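Long-range contacts in phosphatidylinositol-specific phospholipase C (Listeria monocytogenes, PDB 2PLC), which belongs to the phosphatidylinositol-specific phospholipase C family, whose X domain folds as part of a TIM-type alpha/beta barrel: residues K4-S8 with K95-T100; K127-Y131 with V148-L154; L19-H25 with L252-D258; I63-D67 with K106-N110. All coordinates share one frame; numbering follows the deposited sequence.

Interaction 1: K4-S8 with K95-T100; sequences KQWMS and KNPKET
Glu-99 contributes the most surface to this contact by turning its carboxylate into the backbone of Met-7 and Ser-8. OE1 of Glu-99 receives the amide N of Met-7 at 3.0 Å through its syn lone pair. OE2 of Glu-99 takes Ser-8 N at 2.9 Å, also from the syn side but 28° out of the carboxylate plane. Because the Glu-99 chain bends at CB-CG (chi2 -57°), both oxygens curl back to these amides, in residues 6-8, which are wound helically without the regular bonds. Arg-59 adds a salt bridge to OE1, so that two successive amides and a guanidinium probably stabilise this buried charge together. The anchored loop joins helix 82-95 to strand 101-107, an alpha-beta connection of the barrel, and it turns through a type I beta turn from Asn-96 to Glu-99. The N-terminal segment lies against it ahead of strand 20-24. Met-7 fills the space beside Thr-100: its SD lies 3.4 Å from Thr-100 CG2 and also receives a weak hydrogen bond from Thr-100 N, while its CG rests over the centre of the Trp-6 ring. At the other end of the turn Asn-96 is held by Gln-5, whose NE2 donates to Asn-96 OD1 at 2.9 Å. The donor lies in the carbonyl plane of Asn-96 on a lone pair, yet the two amide planes stand nearly perpendicular, 87° apart.

Interaction 2: K127-Y131 with V148-L154; sequences KDYFY and VRGKILL
Phe-130 and Ile-152 form the tight half of this contact, their side chains lying side by side and pointing the same way. The CB of Ile-152 sits over one face of the Phe-130 ring, 4.3 Å from the centroid, in a CH-pi contact displaced toward the rim. At the ring's edge, Phe-130 CE2 meets CB of Leu-154 at 4.1 Å. The backbones themselves are bridged once: Ile-152 N donates to Tyr-129 O at 2.7 Å, and Tyr-131 N reaches Ile-152 O at 3.0 Å along an almost straight N-H...O line (177°). The same Ile-152 O also accepts from a water that bridges to Tyr-131 O and takes the amide hydrogen of Leu-154. Within the barrel, strand 152-157 runs between strands 101-107 and 169-174, so this bridge ties the chain leaving helix 114-125 onto a strand with a neighbour on each flank. Tyr-131 swings its ring to the other side, with CG opposite the backbone N (chi1 166°), and places CD2 3.8 Å from Leu-153 CD1 and CD1 beside Val-148. The packing is looser toward the surface. There the Lys-151 chain runs alongside the Tyr-129 and Phe-130 backbone, and its NZ makes merely a weak bond, 3.4 Å long, to Asp-128 O. A second water sits between Asp-128 O and the carbonyl of Gly-150, whose positive phi fits the type II turn from Val-148 to Lys-151.

Interaction 3: L19-H25 with L252-D258; sequences LSIPGTH and LGILIMD
The carbonyl oxygen of Met-257 is gripped by two donors: the amide N of His-25, at 2.8 Å, and the side-chain amide of Gln-46. Thr-24 CA also approaches Met-257 O, in a CA-H...O contact. Earlier along the chain, strands 20-24 and 253-257 run parallel and in register, Ser-20 beside Gly-253 through Thr-24 beside Met-257, with their amides and carbonyls joined in alternation. As the first and last strands of the barrel, they bring the two ends of the chain together; strand 20-24 also bonds to Arg-59 and Tyr-60 on its other flank. Pro-22, Leu-255 and Met-257 face helix 262-269, whereas Ile-21, Ile-254 and Ile-256 occupy the opposite face; there CB of Ile-21 meets CG1 of Ile-254 at 4.1 Å. Where the strands begin, Ser-20 OG accepts from Leu-252 N at 3.0 Å and is also hydrogen-bonded to Asn-271.

Beyond the C-terminal ends of the strands the pairing passes from backbone to side chain. The ring of His-25 is carried out by a first torsion of 165°, CG opposite the backbone N, to lie alongside Asp-258. Its ND1 donates to Asp-258 OD1 at 2.9 Å; the oxygen lies in the ring plane and uses its syn lone pair, although the carboxylate is turned 47° from the ring. This bond would help to hold the ring's rotation, with ND1 as the donor to Asp-258; NE2 points away from that carboxylate, and the Arg-64 guanidinium packs nearby, out of the ring plane, at the strand end where TIM-barrel enzymes carry their active sites.

Interaction 4: I63-D67 with K106-N110; sequences IRAKD and KDEQN
At the C-terminal rim of the barrel, two neighbouring parallel strands, 60-65 and 101-107, run out into loops, and there Arg-64 lies against Lys-106 and Glu-108. The backbone pairing comes first. Lys-106 N bonds to Ile-63 O at 2.9 Å and Ala-65 N to Lys-106 O at 3.0 Å, both nearly straight. One step further Glu-108 N closes on Ala-65 O at 2.8 Å, carrying the pairing just past the end of strand 101-107. On one face of the strands the Arg-64 and Lys-106 chains touch with their aliphatic parts, CD of Arg-64 being 3.8 Å from CD of Lys-106. Since helix 82-95 lies between the two strands in sequence, the pair forms a beta-alpha-beta crossover, the repeating element of alpha/beta barrels. Glu-108 bends at chi2 (65°), which brings OE1 back over Arg-64, 3.3 Å from its CB. The guanidinium meets that oxygen at its edge, but Arg-64 NH1 stays 4.0 Å from Glu-108 OE1, beyond a salt bridge, and the guanidinium is instead paired through NE with Asp-62. The other Glu-108 oxygen, OE2, is taken by Gly-74 N. Lys-66 packs its CG against CB of Glu-108 and then extends to Gly-74 O and the ring of Tyr-72, a cation-pi partner, so strand and loop are both fastened to the hairpin that follows strand 60-65. Asp-107 OD1 accepts from Gln-109 N, 3.3 Å away, forming an Asx turn that bends the chain off the strand; a water links the same OD1 to Asp-67 N.

The four contacts sample a barrel from one end to the other. Interactions 1 and 4, with centres about 28 Å apart, lie on opposite sides of the chain's centre. Interactions 1 and 2 meet directly: NH1 of Arg-149 stands 2.9 Å from Met-7 O and likewise 2.9 Å from Lys-98 O, probably bonding to both segments of interaction 1. Interaction 1 also packs on interaction 3, Trp-6 CZ2 lying 3.7 Å from Pro-22 CD. At the far end of those strands interaction 3 touches interaction 4, where His-25 NE2 is 3.3 Å from Arg-64 NH2. Interactions 2 and 4 share a sheet through neighbouring strands 152-157 and 101-107, yet their nearest atoms remain about 7 Å apart.

Interaction 1: K4-S8 with K95-T100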
loop_
_atom_site.group_PDB
_atom_site.type_symbol
_atom_site.label_atom_id
_atom_site.label_comp_id
_atom_site.label_asym_id
_atom_site.label_seq_id
_atom_site.Cartn_x
_atom_site.Cartn_y
_atom_site.Cartn_z
ATOM N N LYS A 4 -10.325 12.896 2.124
ATOM C CA LYS A 4 -10.360 12.772 0.670
ATOM C C LYS A 4 -9.213 13.528 -0.016
ATOM O O LYS A 4 -8.789 13.160 -1.114
ATOM C CB LYS A 4 -11.713 13.254 0.147
ATOM C CG LYS A 4 -11.961 12.968 -1.319
ATOM C CD LYS A 4 -13.412 13.227 -1.686
ATOM C CE LYS A 4 -13.793 14.688 -1.493
ATOM N NZ LYS A 4 -15.244 14.915 -1.750
ATOM N N GLN A 5 -8.700 14.565 0.646
ATOM C CA GLN A 5 -7.606 15.366 0.097
ATOM C C GLN A 5 -6.608 15.786 1.169
ATOM O O GLN A 5 -6.131 16.918 1.161
ATOM C CB GLN A 5 -8.157 16.620 -0.589
ATOM C CG GLN A 5 -9.139 16.341 -1.717
ATOM C CD GLN A 5 -9.523 17.586 -2.486
ATOM O OE1 GLN A 5 -9.533 18.691 -1.942
ATOM N NE2 GLN A 5 -9.836 17.415 -3.768
ATOM N N TRP A 6 -6.263 14.868 2.069
ATOM C CA TRP A 6 -5.332 15.186 3.150
ATOM C C TRP A 6 -3.901 15.500 2.724
ATOM O O TRP A 6 -3.265 16.371 3.316
ATOM C CB TRP A 6 -5.343 14.101 4.234
ATOM C CG TRP A 6 -4.774 12.751 3.833
ATOM C CD1 TRP A 6 -5.444 11.719 3.230
ATOM C CD2 TRP A 6 -3.449 12.263 4.102
ATOM N NE1 TRP A 6 -4.624 10.617 3.122
ATOM C CE2 TRP A 6 -3.396 10.922 3.648
ATOM C CE3 TRP A 6 -2.305 12.824 4.688
ATOM C CZ2 TRP A 6 -2.245 10.137 3.763
ATOM C CZ3 TRP A 6 -1.161 12.044 4.802
ATOM C CH2 TRP A 6 -1.140 10.713 4.342
ATOM N N MET A 7 -3.402 14.823 1.692
ATOM C CA MET A 7 -2.032 15.056 1.224
ATOM C C MET A 7 -1.833 16.402 0.530
ATOM O O MET A 7 -0.721 16.926 0.495
ATOM C CB MET A 7 -1.567 13.931 0.293
ATOM C CG MET A 7 -1.531 12.561 0.945
ATOM S SD MET A 7 -0.845 11.328 -0.142
ATOM C CE MET A 7 0.618 10.868 0.729
ATOM N N SER A 8 -2.906 16.954 -0.025
ATOM C CA SER A 8 -2.839 18.238 -0.716
ATOM C C SER A 8 -2.470 19.361 0.249
ATOM O O SER A 8 -1.902 20.374 -0.156
ATOM C CB SER A 8 -4.182 18.555 -1.374
ATOM O OG SER A 8 -5.186 18.763 -0.401
ATOM N N LYS A 95 -9.850 13.621 -9.819
ATOM C CA LYS A 95 -10.763 14.410 -9.000
ATOM C C LYS A 95 -10.018 15.136 -7.866
ATOM O O LYS A 95 -10.369 16.257 -7.497
ATOM C CB LYS A 95 -11.838 13.486 -8.424
ATOM C CG LYS A 95 -13.192 14.136 -8.183
ATOM C CD LYS A 95 -13.800 13.648 -6.874
ATOM C CE LYS A 95 -13.759 12.133 -6.770
ATOM N NZ LYS A 95 -13.489 11.707 -5.367
ATOM N N ASN A 96 -8.999 14.479 -7.317
ATOM C CA ASN A 96 -8.183 15.031 -6.232
ATOM C C ASN A 96 -6.734 14.940 -6.711
ATOM O O ASN A 96 -5.975 14.081 -6.265
ATOM C CB ASN A 96 -8.375 14.193 -4.968
ATOM C CG ASN A 96 -9.828 13.863 -4.713
ATOM O OD1 ASN A 96 -10.570 14.663 -4.145
ATOM N ND2 ASN A 96 -10.253 12.688 -5.163
ATOM N N PRO A 97 -6.330 15.863 -7.605
ATOM C CA PRO A 97 -5.007 15.976 -8.229
ATOM C C PRO A 97 -3.752 16.237 -7.390
ATOM O O PRO A 97 -2.648 16.220 -7.933
ATOM C CB PRO A 97 -5.228 17.068 -9.271
ATOM C CG PRO A 97 -6.183 17.969 -8.581
ATOM C CD PRO A 97 -7.180 17.001 -8.003
ATOM N N LYS A 98 -3.897 16.487 -6.092
ATOM C CA LYS A 98 -2.719 16.733 -5.262
ATOM C C LYS A 98 -2.313 15.519 -4.432
ATOM O O LYS A 98 -1.251 15.515 -3.810
ATOM C CB LYS A 98 -2.928 17.952 -4.358
ATOM C CG LYS A 98 -2.955 19.295 -5.088
ATOM C CD LYS A 98 -1.615 19.607 -5.739
ATOM C CE LYS A 98 -1.643 20.945 -6.459
ATOM N NZ LYS A 98 -0.337 21.248 -7.108
ATOM N N GLU A 99 -3.154 14.487 -4.442
ATOM C CA GLU A 99 -2.890 13.260 -3.697
ATOM C C GLU A 99 -1.944 12.356 -4.472
ATOM O O GLU A 99 -1.759 12.524 -5.672
ATOM C CB GLU A 99 -4.193 12.500 -3.435
ATOM C CG GLU A 99 -5.279 13.307 -2.754
ATOM C CD GLU A 99 -4.839 13.893 -1.435
ATOM O OE1 GLU A 99 -4.563 13.121 -0.498
ATOM O OE2 GLU A 99 -4.781 15.131 -1.329
ATOM N N THR A 100 -1.323 11.419 -3.763
ATOM C CA THR A 100 -0.409 10.460 -4.372
ATOM C C THR A 100 -0.719 9.083 -3.806
ATOM O O THR A 100 -1.074 8.941 -2.635
ATOM C CB THR A 100 1.087 10.809 -4.131
ATOM O OG1 THR A 100 1.910 9.701 -4.531
ATOM C CG2 THR A 100 1.351 11.126 -2.678
#

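Interaction 2: K127-Y131 with V148-L154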
loop_
_atom_site.group_PDB
_atom_site.type_symbol
_atom_site.label_atom_id
_atom_site.label_comp_id
_atom_site.label_asym_id
_atom_site.label_seq_id
_atom_site.Cartn_x
_atom_site.Cartn_y
_atom_site.Cartn_z
ATOM N N LYS A 127 0.169 6.051 -18.399
ATOM C CA LYS A 127 1.498 6.565 -18.074
ATOM C C LYS A 127 1.551 7.984 -17.493
ATOM O O LYS A 127 2.455 8.302 -16.717
ATOM C CB LYS A 127 2.440 6.436 -19.273
ATOM C CG LYS A 127 2.041 7.239 -20.489
ATOM C CD LYS A 127 3.006 6.972 -21.633
ATOM C CE LYS A 127 2.727 7.891 -22.807
ATOM N NZ LYS A 127 2.888 9.328 -22.434
ATOM N N ASP A 128 0.577 8.823 -17.832
ATOM C CA ASP A 128 0.550 10.186 -17.305
ATOM C C ASP A 128 0.219 10.218 -15.815
ATOM O O ASP A 128 0.355 11.258 -15.167
ATOM C CB ASP A 128 -0.445 11.056 -18.081
ATOM C CG ASP A 128 0.031 11.385 -19.487
ATOM O OD1 ASP A 128 1.258 11.514 -19.698
ATOM O OD2 ASP A 128 -0.827 11.524 -20.383
ATOM N N TYR A 129 -0.221 9.079 -15.280
ATOM C CA TYR A 129 -0.572 8.974 -13.865
ATOM C C TYR A 129 0.470 8.193 -13.073
ATOM O O TYR A 129 0.266 7.890 -11.897
ATOM C CB TYR A 129 -1.949 8.334 -13.690
ATOM C CG TYR A 129 -3.089 9.200 -14.174
ATOM C CD1 TYR A 129 -3.658 10.160 -13.340
ATOM C CD2 TYR A 129 -3.599 9.059 -15.466
ATOM C CE1 TYR A 129 -4.709 10.963 -13.777
ATOM C CE2 TYR A 129 -4.651 9.858 -15.917
ATOM C CZ TYR A 129 -5.201 10.806 -15.064
ATOM O OH TYR A 129 -6.259 11.577 -15.490
ATOM N N PHE A 130 1.588 7.875 -13.716
ATOM C CA PHE A 130 2.660 7.137 -13.058
ATOM C C PHE A 130 3.935 7.953 -12.874
ATOM O O PHE A 130 4.372 8.649 -13.795
ATOM C CB PHE A 130 2.987 5.857 -13.838
ATOM C CG PHE A 130 2.051 4.724 -13.551
ATOM C CD1 PHE A 130 0.842 4.614 -14.228
ATOM C CD2 PHE A 130 2.359 3.787 -12.570
ATOM C CE1 PHE A 130 -0.053 3.591 -13.931
ATOM C CE2 PHE A 130 1.474 2.761 -12.265
ATOM C CZ PHE A 130 0.263 2.664 -12.947
ATOM N N TYR A 131 4.502 7.900 -11.670
ATOM C CA TYR A 131 5.756 8.590 -11.397
ATOM C C TYR A 131 6.801 7.787 -12.151
ATOM O O TYR A 131 6.974 6.590 -11.909
ATOM C CB TYR A 131 6.092 8.584 -9.909
ATOM C CG TYR A 131 7.526 8.988 -9.611
ATOM C CD1 TYR A 131 7.934 10.317 -9.699
ATOM C CD2 TYR A 131 8.467 8.035 -9.224
ATOM C CE1 TYR A 131 9.248 10.684 -9.405
ATOM C CE2 TYR A 131 9.772 8.390 -8.930
ATOM C CZ TYR A 131 10.157 9.712 -9.020
ATOM O OH TYR A 131 11.452 10.055 -8.705
ATOM N N VAL A 148 5.452 13.725 -7.084
ATOM C CA VAL A 148 4.395 12.719 -7.155
ATOM C C VAL A 148 2.967 13.260 -7.056
ATOM O O VAL A 148 2.040 12.500 -6.784
ATOM C CB VAL A 148 4.592 11.619 -6.073
ATOM C CG1 VAL A 148 5.825 10.782 -6.376
ATOM C CG2 VAL A 148 4.711 12.246 -4.691
ATOM N N ARG A 149 2.776 14.559 -7.276
ATOM C CA ARG A 149 1.427 15.127 -7.207
ATOM C C ARG A 149 0.527 14.506 -8.285
ATOM O O ARG A 149 0.872 14.500 -9.474
ATOM C CB ARG A 149 1.459 16.653 -7.366
ATOM C CG ARG A 149 2.053 17.422 -6.189
ATOM C CD ARG A 149 1.264 17.229 -4.899
ATOM N NE ARG A 149 1.727 18.130 -3.843
ATOM C CZ ARG A 149 1.353 18.071 -2.566
ATOM N NH1 ARG A 149 0.498 17.147 -2.150
ATOM N NH2 ARG A 149 1.835 18.944 -1.694
ATOM N N GLY A 150 -0.608 13.957 -7.855
ATOM C CA GLY A 150 -1.546 13.336 -8.774
ATOM C C GLY A 150 -0.988 12.128 -9.504
ATOM O O GLY A 150 -1.443 11.804 -10.604
ATOM N N LYS A 151 -0.016 11.448 -8.897
ATOM C CA LYS A 151 0.592 10.281 -9.526
ATOM C C LYS A 151 0.640 9.030 -8.661
ATOM O O LYS A 151 0.376 9.075 -7.460
ATOM C CB LYS A 151 1.994 10.624 -10.039
ATOM C CG LYS A 151 1.977 11.382 -11.357
ATOM C CD LYS A 151 3.352 11.913 -11.718
ATOM C CE LYS A 151 3.403 12.382 -13.167
ATOM N NZ LYS A 151 2.344 13.383 -13.479
ATOM N N ILE A 152 0.969 7.911 -9.302
ATOM C CA ILE A 152 1.067 6.620 -8.643
ATOM C C ILE A 152 2.532 6.226 -8.525
ATOM O O ILE A 152 3.278 6.313 -9.493
ATOM C CB ILE A 152 0.349 5.506 -9.466
ATOM C CG1 ILE A 152 -1.150 5.789 -9.555
ATOM C CG2 ILE A 152 0.580 4.129 -8.844
ATOM C CD1 ILE A 152 -1.899 4.828 -10.458
ATOM N N LEU A 153 2.952 5.851 -7.321
ATOM C CA LEU A 153 4.313 5.387 -7.105
ATOM C C LEU A 153 4.190 3.866 -7.117
ATOM O O LEU A 153 3.702 3.273 -6.164
ATOM C CB LEU A 153 4.859 5.873 -5.756
ATOM C CG LEU A 153 6.246 5.315 -5.410
ATOM C CD1 LEU A 153 7.210 5.556 -6.569
ATOM C CD2 LEU A 153 6.771 5.940 -4.142
ATOM N N LEU A 154 4.611 3.240 -8.208
ATOM C CA LEU A 154 4.520 1.788 -8.351
ATOM C C LEU A 154 5.637 0.998 -7.671
ATOM O O LEU A 154 6.811 1.339 -7.784
ATOM C CB LEU A 154 4.473 1.419 -9.840
ATOM C CG LEU A 154 4.308 -0.055 -10.226
ATOM C CD1 LEU A 154 2.933 -0.541 -9.823
ATOM C CD2 LEU A 154 4.495 -0.229 -11.727
HETATM O O HOH W 1 -1.263 12.894 -13.300
HETATM O O HOH W 2 5.311 4.750 -10.418
#

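Interaction 3: L19-H25 with L252-D258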
loop_
_atom_site.group_PDB
_atom_site.type_symbol
_atom_site.label_atom_id
_atom_site.label_comp_id
_atom_site.label_asym_id
_atom_site.label_seq_id
_atom_site.Cartn_x
_atom_site.Cartn_y
_atom_site.Cartn_z
ATOM N N LEU A 19 6.637 10.795 6.058
ATOM C CA LEU A 19 5.205 10.738 6.360
ATOM C C LEU A 19 4.713 9.484 7.072
ATOM O O LEU A 19 5.387 8.453 7.098
ATOM C CB LEU A 19 4.393 10.881 5.068
ATOM C CG LEU A 19 4.536 12.127 4.199
ATOM C CD1 LEU A 19 3.751 11.934 2.913
ATOM C CD2 LEU A 19 4.041 13.338 4.949
ATOM N N SER A 20 3.521 9.605 7.648
ATOM C CA SER A 20 2.823 8.508 8.309
ATOM C C SER A 20 1.663 8.248 7.344
ATOM O O SER A 20 0.760 9.075 7.194
ATOM C CB SER A 20 2.299 8.940 9.676
ATOM O OG SER A 20 3.377 9.262 10.532
ATOM N N ILE A 21 1.713 7.116 6.655
ATOM C CA ILE A 21 0.695 6.797 5.661
ATOM C C ILE A 21 -0.133 5.558 5.973
ATOM O O ILE A 21 0.419 4.516 6.316
ATOM C CB ILE A 21 1.371 6.591 4.286
ATOM C CG1 ILE A 21 2.229 7.815 3.943
ATOM C CG2 ILE A 21 0.329 6.330 3.207
ATOM C CD1 ILE A 21 3.159 7.607 2.773
ATOM N N PRO A 22 -1.475 5.670 5.882
ATOM C CA PRO A 22 -2.398 4.555 6.141
ATOM C C PRO A 22 -2.471 3.723 4.861
ATOM O O PRO A 22 -2.582 4.281 3.764
ATOM C CB PRO A 22 -3.748 5.252 6.369
ATOM C CG PRO A 22 -3.420 6.725 6.498
ATOM C CD PRO A 22 -2.226 6.907 5.620
ATOM N N GLY A 23 -2.413 2.403 4.993
ATOM C CA GLY A 23 -2.489 1.540 3.826
ATOM C C GLY A 23 -3.318 0.313 4.126
ATOM O O GLY A 23 -3.641 0.056 5.282
ATOM N N THR A 24 -3.675 -0.441 3.093
ATOM C CA THR A 24 -4.462 -1.654 3.273
ATOM C C THR A 24 -3.727 -2.874 2.717
ATOM O O THR A 24 -3.035 -2.792 1.693
ATOM C CB THR A 24 -5.821 -1.554 2.568
ATOM O OG1 THR A 24 -5.623 -1.088 1.228
ATOM C CG2 THR A 24 -6.753 -0.616 3.306
ATOM N N HIS A 25 -3.849 -3.994 3.424
ATOM C CA HIS A 25 -3.233 -5.246 3.008
ATOM C C HIS A 25 -4.272 -5.982 2.171
ATOM O O HIS A 25 -5.444 -6.037 2.551
ATOM C CB HIS A 25 -2.845 -6.076 4.237
ATOM C CG HIS A 25 -2.533 -7.507 3.932
ATOM N ND1 HIS A 25 -3.287 -8.552 4.422
ATOM C CD2 HIS A 25 -1.551 -8.068 3.189
ATOM C CE1 HIS A 25 -2.782 -9.694 3.996
ATOM N NE2 HIS A 25 -1.728 -9.429 3.246
ATOM N N LEU A 252 6.073 7.970 10.783
ATOM C CA LEU A 252 6.077 6.567 11.174
ATOM C C LEU A 252 6.086 5.581 10.009
ATOM O O LEU A 252 6.120 4.372 10.218
ATOM C CB LEU A 252 4.880 6.292 12.082
ATOM C CG LEU A 252 4.709 7.236 13.276
ATOM C CD1 LEU A 252 3.479 6.837 14.065
ATOM C CD2 LEU A 252 5.948 7.218 14.159
ATOM N N GLY A 253 6.063 6.094 8.785
ATOM C CA GLY A 253 6.068 5.222 7.623
ATOM C C GLY A 253 4.674 4.767 7.235
ATOM O O GLY A 253 3.677 5.356 7.648
ATOM N N ILE A 254 4.614 3.695 6.456
ATOM C CA ILE A 254 3.353 3.139 5.976
ATOM C C ILE A 254 2.824 2.027 6.879
ATOM O O ILE A 254 3.451 0.975 7.025
ATOM C CB ILE A 254 3.510 2.601 4.544
ATOM C CG1 ILE A 254 4.135 3.683 3.658
ATOM C CG2 ILE A 254 2.150 2.193 3.987
ATOM C CD1 ILE A 254 4.611 3.188 2.330
ATOM N N LEU A 255 1.676 2.287 7.496
ATOM C CA LEU A 255 1.020 1.336 8.392
ATOM C C LEU A 255 -0.048 0.613 7.577
ATOM O O LEU A 255 -1.100 1.176 7.259
ATOM C CB LEU A 255 0.424 2.077 9.599
ATOM C CG LEU A 255 1.471 2.847 10.430
ATOM C CD1 LEU A 255 0.825 3.597 11.582
ATOM C CD2 LEU A 255 2.530 1.884 10.957
ATOM N N ILE A 256 0.257 -0.636 7.233
ATOM C CA ILE A 256 -0.583 -1.486 6.394
ATOM C C ILE A 256 -1.515 -2.396 7.202
ATOM O O ILE A 256 -1.063 -3.327 7.871
ATOM C CB ILE A 256 0.328 -2.300 5.445
ATOM C CG1 ILE A 256 1.397 -1.365 4.850
ATOM C CG2 ILE A 256 -0.477 -2.903 4.325
ATOM C CD1 ILE A 256 2.466 -2.065 4.083
ATOM N N MET A 257 -2.821 -2.174 7.052
ATOM C CA MET A 257 -3.822 -2.903 7.823
ATOM C C MET A 257 -4.905 -3.702 7.098
ATOM O O MET A 257 -5.170 -3.521 5.901
ATOM C CB MET A 257 -4.553 -1.906 8.734
ATOM C CG MET A 257 -3.658 -0.968 9.516
ATOM S SD MET A 257 -4.541 0.454 10.145
ATOM C CE MET A 257 -4.484 1.542 8.708
ATOM N N ASP A 258 -5.527 -4.587 7.875
ATOM C CA ASP A 258 -6.664 -5.395 7.456
ATOM C C ASP A 258 -7.795 -4.735 8.238
ATOM O O ASP A 258 -7.581 -4.290 9.368
ATOM C CB ASP A 258 -6.557 -6.835 7.958
ATOM C CG ASP A 258 -5.635 -7.686 7.127
ATOM O OD1 ASP A 258 -5.404 -7.365 5.941
ATOM O OD2 ASP A 258 -5.156 -8.705 7.668
#

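Interaction 4: I63-D67 with K106-N110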
loop_
_atom_site.group_PDB
_atom_site.type_symbol
_atom_site.label_atom_id
_atom_site.label_comp_id
_atom_site.label_asym_id
_atom_site.label_seq_id
_atom_site.Cartn_x
_atom_site.Cartn_y
_atom_site.Cartn_z
ATOM N N ILE A 63 -2.191 -4.584 -4.530
ATOM C CA ILE A 63 -2.914 -5.254 -5.607
ATOM C C ILE A 63 -2.216 -6.518 -6.100
ATOM O O ILE A 63 -1.055 -6.481 -6.500
ATOM C CB ILE A 63 -3.115 -4.285 -6.795
ATOM C CG1 ILE A 63 -3.724 -2.963 -6.306
ATOM C CG2 ILE A 63 -4.003 -4.917 -7.868
ATOM C CD1 ILE A 63 -5.101 -3.092 -5.702
ATOM N N ARG A 64 -2.939 -7.634 -6.080
ATOM C CA ARG A 64 -2.392 -8.918 -6.520
ATOM C C ARG A 64 -3.110 -9.332 -7.804
ATOM O O ARG A 64 -4.342 -9.404 -7.831
ATOM C CB ARG A 64 -2.627 -9.987 -5.453
ATOM C CG ARG A 64 -2.523 -9.508 -4.011
ATOM C CD ARG A 64 -1.094 -9.307 -3.572
ATOM N NE ARG A 64 -1.005 -8.967 -2.151
ATOM C CZ ARG A 64 -0.847 -9.853 -1.170
ATOM N NH1 ARG A 64 -0.767 -11.148 -1.448
ATOM N NH2 ARG A 64 -0.733 -9.446 0.086
ATOM N N ALA A 65 -2.344 -9.641 -8.850
ATOM C CA ALA A 65 -2.922 -10.031 -10.136
ATOM C C ALA A 65 -2.196 -11.184 -10.823
ATOM O O ALA A 65 -1.093 -11.558 -10.429
ATOM C CB ALA A 65 -2.959 -8.819 -11.069
ATOM N N LYS A 66 -2.841 -11.753 -11.842
ATOM C CA LYS A 66 -2.271 -12.843 -12.637
ATOM C C LYS A 66 -2.165 -12.381 -14.092
ATOM O O LYS A 66 -2.782 -11.380 -14.460
ATOM C CB LYS A 66 -3.120 -14.106 -12.517
ATOM C CG LYS A 66 -2.990 -14.772 -11.162
ATOM C CD LYS A 66 -3.643 -16.140 -11.136
ATOM C CE LYS A 66 -3.444 -16.806 -9.788
ATOM N NZ LYS A 66 -4.204 -18.077 -9.690
ATOM N N ASP A 67 -1.396 -13.094 -14.918
ATOM C CA ASP A 67 -1.202 -12.687 -16.315
ATOM C C ASP A 67 -2.446 -12.561 -17.205
ATOM O O ASP A 67 -2.360 -12.073 -18.332
ATOM C CB ASP A 67 -0.077 -13.487 -17.007
ATOM C CG ASP A 67 -0.356 -14.981 -17.097
ATOM O OD1 ASP A 67 -1.479 -15.428 -16.775
ATOM O OD2 ASP A 67 0.568 -15.716 -17.505
ATOM N N LYS A 106 1.685 -7.080 -7.273
ATOM C CA LYS A 106 2.298 -8.391 -7.150
ATOM C C LYS A 106 1.811 -9.427 -8.160
ATOM O O LYS A 106 0.625 -9.495 -8.484
ATOM C CB LYS A 106 2.067 -8.914 -5.736
ATOM C CG LYS A 106 2.811 -10.182 -5.418
ATOM C CD LYS A 106 2.437 -10.709 -4.047
ATOM C CE LYS A 106 3.349 -11.861 -3.651
ATOM N NZ LYS A 106 3.387 -12.913 -4.707
ATOM N N ASP A 107 2.759 -10.213 -8.665
ATOM C CA ASP A 107 2.496 -11.297 -9.607
ATOM C C ASP A 107 2.064 -12.448 -8.698
ATOM O O ASP A 107 2.892 -13.068 -8.027
ATOM C CB ASP A 107 3.795 -11.649 -10.349
ATOM C CG ASP A 107 3.618 -12.745 -11.401
ATOM O OD1 ASP A 107 2.509 -13.316 -11.527
ATOM O OD2 ASP A 107 4.613 -13.033 -12.108
ATOM N N GLU A 108 0.761 -12.703 -8.653
ATOM C CA GLU A 108 0.193 -13.744 -7.797
ATOM C C GLU A 108 0.612 -15.177 -8.143
ATOM O O GLU A 108 0.276 -16.120 -7.424
ATOM C CB GLU A 108 -1.338 -13.616 -7.783
ATOM C CG GLU A 108 -2.045 -14.280 -6.602
ATOM C CD GLU A 108 -1.716 -13.658 -5.246
ATOM O OE1 GLU A 108 -0.872 -12.738 -5.170
ATOM O OE2 GLU A 108 -2.310 -14.103 -4.241
ATOM N N GLN A 109 1.387 -15.335 -9.209
ATOM C CA GLN A 109 1.835 -16.656 -9.625
ATOM C C GLN A 109 3.293 -16.594 -10.089
ATOM O O GLN A 109 3.620 -17.010 -11.202
ATOM C CB GLN A 109 0.927 -17.156 -10.748
ATOM C CG GLN A 109 0.953 -18.650 -10.968
ATOM C CD GLN A 109 -0.108 -19.092 -11.954
ATOM O OE1 GLN A 109 -0.213 -18.548 -13.057
ATOM N NE2 GLN A 109 -0.916 -20.073 -11.556
ATOM N N ASN A 110 4.160 -16.081 -9.215
ATOM C CA ASN A 110 5.591 -15.930 -9.500
ATOM C C ASN A 110 6.267 -17.174 -10.065
ATOM O O ASN A 110 6.560 -18.123 -9.335
ATOM C CB ASN A 110 6.345 -15.460 -8.250
ATOM C CG ASN A 110 6.225 -13.967 -8.021
ATOM O OD1 ASN A 110 6.389 -13.171 -8.946
ATOM N ND2 ASN A 110 5.947 -13.578 -6.781
HETATM O O HOH W 3 0.678 -14.876 -13.585
#